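Local coordinates for ribosomal protein S2-related protein (Deinococcus radiodurans, PDB 2JH3) that binds a [4Fe-4S] cluster and probably acts as a chelatase, possibly inserting iron into sirohydrochlorin, at residues 193-198 against 226-231; 200-205 against 237-242. All coordinates share one frame; numbering follows the deposited sequence.

Contact 1 of 2, residues 193-198 against 226-231; sequences VPLSEW and QALAQA
Small residues make the hollow here and larger ones fill it: along helix 218-234, Ala-227 and Ala-231 lie one turn apart, and the 3-10 turn 195-198 brings the CA of Ser-196 within 4.5 Å of the CA of Ala-227. Leu-195, its CG anti to the backbone N (chi1 176°), reaches with CD2 to Ala-227 CB at 3.8 Å, while its CD1 meets Leu-228 CD2, the two side chains crossing obliquely. Ser-196 lies against the groove with its backbone, its CA-H directed at Ala-227 O (CA to O 3.4 Å, 152° at the hydrogen) and its O 3.2 Å from Ala-231 CA. In this CbiX domain the contact ties the turn following edge strand 193-194 to the helix leading into the opposite edge strand, 241-243. With chi1 at 71°, Trp-198 CG sits between N and C, so that the pyrrole corner of the indole meets the Ala-231 methyl obliquely (Trp-198 NE1 to Ala-231 CB 3.4 Å). Leu-228 CD2 lies beside it. Trp-198 NE1 also donates to a water in the ring plane at 3.0 Å, which donates to Leu-228 O at 2.6 Å. At the margin, Gln-230 OE1 lies 3.3 Å from Ser-196 CB.

Contact 2 of 2, residues 200-205 against 237-242; sequences SRVEAG and QAPPLH
Two irregular backbones meet here at the start of a strand, drawing closest where the CA atoms of Gly-205 and Pro-239 are 5.5 Å apart, and the touching is done by carbonyl oxygens and proline rings. Pro-239 directs its ring at the loop 200-205 and makes the largest single contribution. Its CB lies 3.1 Å from Gly-205 O, and its CG meets Ala-204 O at 3.7 Å, so that two successive carbonyls of the loop rest against neighbouring carbons of one ring. Gly-205 O also approaches the next ring, standing 3.2 Å from Pro-240 CD; a single oxygen therefore sits at the junction of the two prolines, in van der Waals contact with both. The loop belongs to the crossover of the parallel chelatase-type sheet in this CbiX domain: it leads from edge strand 193-194 toward inner strand 207-211, and the prolines lead into the other edge strand, 241-243. Beside the contact, the backbones of Pro-240 and His-242 both bond to Ala-207, which begins the regular parallel pairing. On the inner side the one apolar side-chain pair is formed by Val-202, whose CG1, anti to the backbone N (chi1 169°), extends toward Pro-239 and touches its CG at 4.0 Å, the two groups crossing obliquely. Val-202 also packs on Thr-144 and Leu-146 of central strand 144-149, joining this partly exposed corner to the sheet, whereas Gly-205 and Pro-240 are exposed to solvent.

Overall arrangement
Both contacts lie in the second CbiX-like domain and reach the same parallel sheet, well away from the iron-sulfur cluster, yet they illustrate different depths of packing. Contact 1 is buried, joining a 3-10 turn to helix 218-234 through methyl groups, an indole and a bridging water. Contact 2 lies at the surface and is smaller, 138 Å² against 309 Å², with proline carbons against loop carbonyls. Their segments alternate along the chain, 193-198 running on into 200-205 and helix 218-234 into strand 241-243. They also meet directly, their centres about 12 Å apart: Trp-198 CH2 packs 3.4 Å from Pro-239 O, and Leu-228 CD2 lies 3.5 Å from Leu-241 CD2.

Contact 1 of 2, residues 193-198 against 226-231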
# COMPACT_ATOMS: atom_id res chain seq x y z
N VAL A 193 28.19 -35.22 -1.71
CA VAL A 193 29.12 -34.42 -0.96
C VAL A 193 28.64 -33.01 -1.14
O VAL A 193 27.97 -32.72 -2.13
CB VAL A 193 30.54 -34.69 -1.43
CG1 VAL A 193 30.68 -36.21 -1.70
CG2 VAL A 193 30.88 -33.94 -2.65
N PRO A 194 28.90 -32.14 -0.16
CA PRO A 194 28.50 -30.75 -0.41
C PRO A 194 29.31 -30.22 -1.56
O PRO A 194 30.36 -30.77 -1.90
CB PRO A 194 28.85 -30.03 0.88
CG PRO A 194 29.08 -31.13 1.90
CD PRO A 194 29.56 -32.32 1.14
N LEU A 195 28.78 -29.19 -2.20
CA LEU A 195 29.52 -28.48 -3.24
C LEU A 195 30.87 -27.92 -2.76
O LEU A 195 31.79 -27.80 -3.54
CB LEU A 195 28.62 -27.34 -3.74
CG LEU A 195 29.18 -26.39 -4.77
CD1 LEU A 195 29.54 -27.08 -6.04
CD2 LEU A 195 28.20 -25.24 -5.06
N SER A 196 30.95 -27.54 -1.48
CA SER A 196 32.19 -27.05 -0.86
C SER A 196 33.30 -28.13 -0.81
O SER A 196 34.44 -27.83 -0.57
CB SER A 196 31.88 -26.45 0.51
OG SER A 196 31.53 -27.48 1.39
N GLU A 197 32.96 -29.38 -1.13
CA GLU A 197 33.89 -30.45 -1.23
C GLU A 197 33.98 -31.01 -2.68
O GLU A 197 34.45 -32.13 -2.91
CB GLU A 197 33.40 -31.57 -0.31
CG GLU A 197 33.34 -31.20 1.17
CD GLU A 197 34.73 -31.14 1.80
OE1 GLU A 197 34.94 -30.30 2.70
OE2 GLU A 197 35.60 -31.94 1.37
N TRP A 198 33.56 -30.25 -3.67
CA TRP A 198 33.41 -30.84 -5.03
C TRP A 198 34.67 -31.47 -5.65
O TRP A 198 34.55 -32.47 -6.35
CB TRP A 198 32.79 -29.82 -6.04
CG TRP A 198 33.66 -28.68 -6.48
CD1 TRP A 198 33.63 -27.39 -6.00
CD2 TRP A 198 34.64 -28.68 -7.53
NE1 TRP A 198 34.55 -26.60 -6.64
CE2 TRP A 198 35.19 -27.37 -7.58
CE3 TRP A 198 35.18 -29.67 -8.35
CZ2 TRP A 198 36.24 -27.03 -8.46
CZ3 TRP A 198 36.20 -29.33 -9.21
CH2 TRP A 198 36.74 -28.02 -9.26
N GLN A 226 29.86 -18.82 -2.31
CA GLN A 226 30.46 -19.09 -1.00
C GLN A 226 31.04 -20.50 -0.93
O GLN A 226 32.13 -20.71 -0.41
CB GLN A 226 29.40 -18.89 0.12
CD GLN A 226 27.76 -17.06 0.87
OE1 GLN A 226 27.74 -17.40 2.04
NE2 GLN A 226 27.44 -15.79 0.68
N ALA A 227 30.29 -21.46 -1.44
CA ALA A 227 30.71 -22.88 -1.36
C ALA A 227 31.93 -23.13 -2.26
O ALA A 227 32.82 -23.93 -1.95
CB ALA A 227 29.57 -23.80 -1.79
N LEU A 228 31.89 -22.49 -3.41
CA LEU A 228 32.96 -22.58 -4.39
C LEU A 228 34.29 -21.97 -3.85
O LEU A 228 35.37 -22.41 -4.22
CB LEU A 228 32.53 -21.93 -5.74
CG LEU A 228 31.47 -22.66 -6.60
CD1 LEU A 228 31.27 -21.94 -7.91
CD2 LEU A 228 31.88 -24.09 -6.90
N ALA A 229 34.19 -20.95 -3.02
CA ALA A 229 35.36 -20.32 -2.34
C ALA A 229 35.97 -21.22 -1.31
O ALA A 229 37.17 -21.29 -1.17
CB ALA A 229 34.93 -19.04 -1.67
N GLN A 230 35.12 -21.91 -0.56
CA GLN A 230 35.54 -22.92 0.37
C GLN A 230 36.18 -24.10 -0.33
O GLN A 230 37.20 -24.53 0.13
CB GLN A 230 34.39 -23.43 1.21
CG GLN A 230 33.88 -22.41 2.16
CD GLN A 230 32.53 -22.79 2.76
OE1 GLN A 230 32.04 -23.93 2.59
NE2 GLN A 230 31.93 -21.84 3.50
N ALA A 231 35.57 -24.63 -1.39
CA ALA A 231 36.23 -25.69 -2.16
C ALA A 231 37.62 -25.24 -2.62
O ALA A 231 38.60 -26.00 -2.55
CB ALA A 231 35.41 -26.08 -3.35
O HOH W 1 35.78 -23.93 -6.33

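Contact 2 of 2, residues 200-205 against 237-242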
# COMPACT_ATOMS: atom_id res chain seq x y z
N SER A 200 36.80 -33.33 -4.37
CA SER A 200 36.87 -34.71 -3.86
C SER A 200 36.17 -35.73 -4.77
O SER A 200 36.35 -36.96 -4.59
CB SER A 200 36.23 -34.80 -2.48
OG SER A 200 34.81 -34.74 -2.53
N ARG A 201 35.38 -35.25 -5.73
CA ARG A 201 34.61 -36.11 -6.62
C ARG A 201 35.02 -35.95 -8.08
O ARG A 201 34.30 -36.36 -8.97
CB ARG A 201 33.11 -35.84 -6.43
CG ARG A 201 32.49 -36.51 -5.19
CD ARG A 201 32.61 -38.08 -5.27
NE ARG A 201 31.86 -38.69 -4.17
CZ ARG A 201 32.33 -38.80 -2.93
NH1 ARG A 201 33.56 -38.37 -2.66
NH2 ARG A 201 31.57 -39.31 -1.95
N VAL A 202 36.15 -35.36 -8.35
CA VAL A 202 36.54 -35.10 -9.74
C VAL A 202 37.93 -35.63 -9.92
O VAL A 202 38.84 -35.24 -9.17
CB VAL A 202 36.51 -33.60 -10.08
CG1 VAL A 202 37.17 -33.30 -11.44
CG2 VAL A 202 35.10 -33.09 -10.08
N GLU A 203 38.08 -36.50 -10.92
CA GLU A 203 39.36 -37.10 -11.28
C GLU A 203 39.84 -36.67 -12.67
O GLU A 203 40.98 -36.96 -13.04
CB GLU A 203 39.26 -38.60 -11.17
CG GLU A 203 39.21 -39.07 -9.70
CD GLU A 203 38.36 -40.32 -9.49
OE1 GLU A 203 38.46 -41.26 -10.33
OE2 GLU A 203 37.60 -40.37 -8.48
N ALA A 204 39.00 -35.99 -13.43
CA ALA A 204 39.42 -35.36 -14.68
C ALA A 204 40.14 -34.04 -14.42
O ALA A 204 40.12 -33.50 -13.31
CB ALA A 204 38.19 -35.11 -15.59
N GLY A 205 40.76 -33.50 -15.46
CA GLY A 205 41.44 -32.24 -15.39
C GLY A 205 40.58 -31.03 -15.56
O GLY A 205 41.09 -29.91 -15.54
N GLN A 237 44.65 -27.41 -5.25
CA GLN A 237 44.97 -28.14 -6.49
C GLN A 237 43.77 -28.45 -7.43
O GLN A 237 43.95 -29.11 -8.47
CB GLN A 237 45.64 -29.45 -6.09
CG GLN A 237 44.73 -30.56 -5.58
CD GLN A 237 44.34 -30.45 -4.13
OE1 GLN A 237 44.52 -29.41 -3.50
NE2 GLN A 237 43.77 -31.51 -3.59
N ALA A 238 42.56 -28.01 -7.05
CA ALA A 238 41.33 -28.31 -7.86
C ALA A 238 41.51 -27.87 -9.32
O ALA A 238 42.13 -26.84 -9.56
CB ALA A 238 40.15 -27.60 -7.27
N PRO A 239 40.94 -28.62 -10.31
CA PRO A 239 40.97 -28.18 -11.72
C PRO A 239 40.01 -27.05 -12.00
O PRO A 239 39.20 -26.69 -11.13
CB PRO A 239 40.53 -29.43 -12.50
CG PRO A 239 39.79 -30.28 -11.53
CD PRO A 239 40.21 -29.89 -10.14
N PRO A 240 40.06 -26.48 -13.22
CA PRO A 240 39.16 -25.36 -13.52
C PRO A 240 37.68 -25.83 -13.55
O PRO A 240 37.39 -26.92 -14.02
CB PRO A 240 39.62 -24.87 -14.90
CG PRO A 240 40.58 -25.88 -15.41
CD PRO A 240 40.88 -26.89 -14.37
N LEU A 241 36.79 -25.03 -12.99
CA LEU A 241 35.34 -25.33 -12.94
C LEU A 241 34.60 -24.34 -13.80
O LEU A 241 34.61 -23.14 -13.51
CB LEU A 241 34.79 -25.20 -11.53
CG LEU A 241 33.32 -25.65 -11.40
CD1 LEU A 241 33.17 -27.13 -11.72
CD2 LEU A 241 32.82 -25.38 -10.00
N HIS A 242 33.91 -24.82 -14.82
CA HIS A 242 32.95 -23.97 -15.52
C HIS A 242 31.53 -24.07 -14.90
O HIS A 242 30.96 -25.15 -14.76
CB HIS A 242 32.96 -24.29 -17.01
CG HIS A 242 34.34 -24.46 -17.56
ND1 HIS A 242 35.15 -23.38 -17.89
CD2 HIS A 242 35.07 -25.57 -17.80
CE1 HIS A 242 36.32 -23.85 -18.33
NE2 HIS A 242 36.29 -25.17 -18.28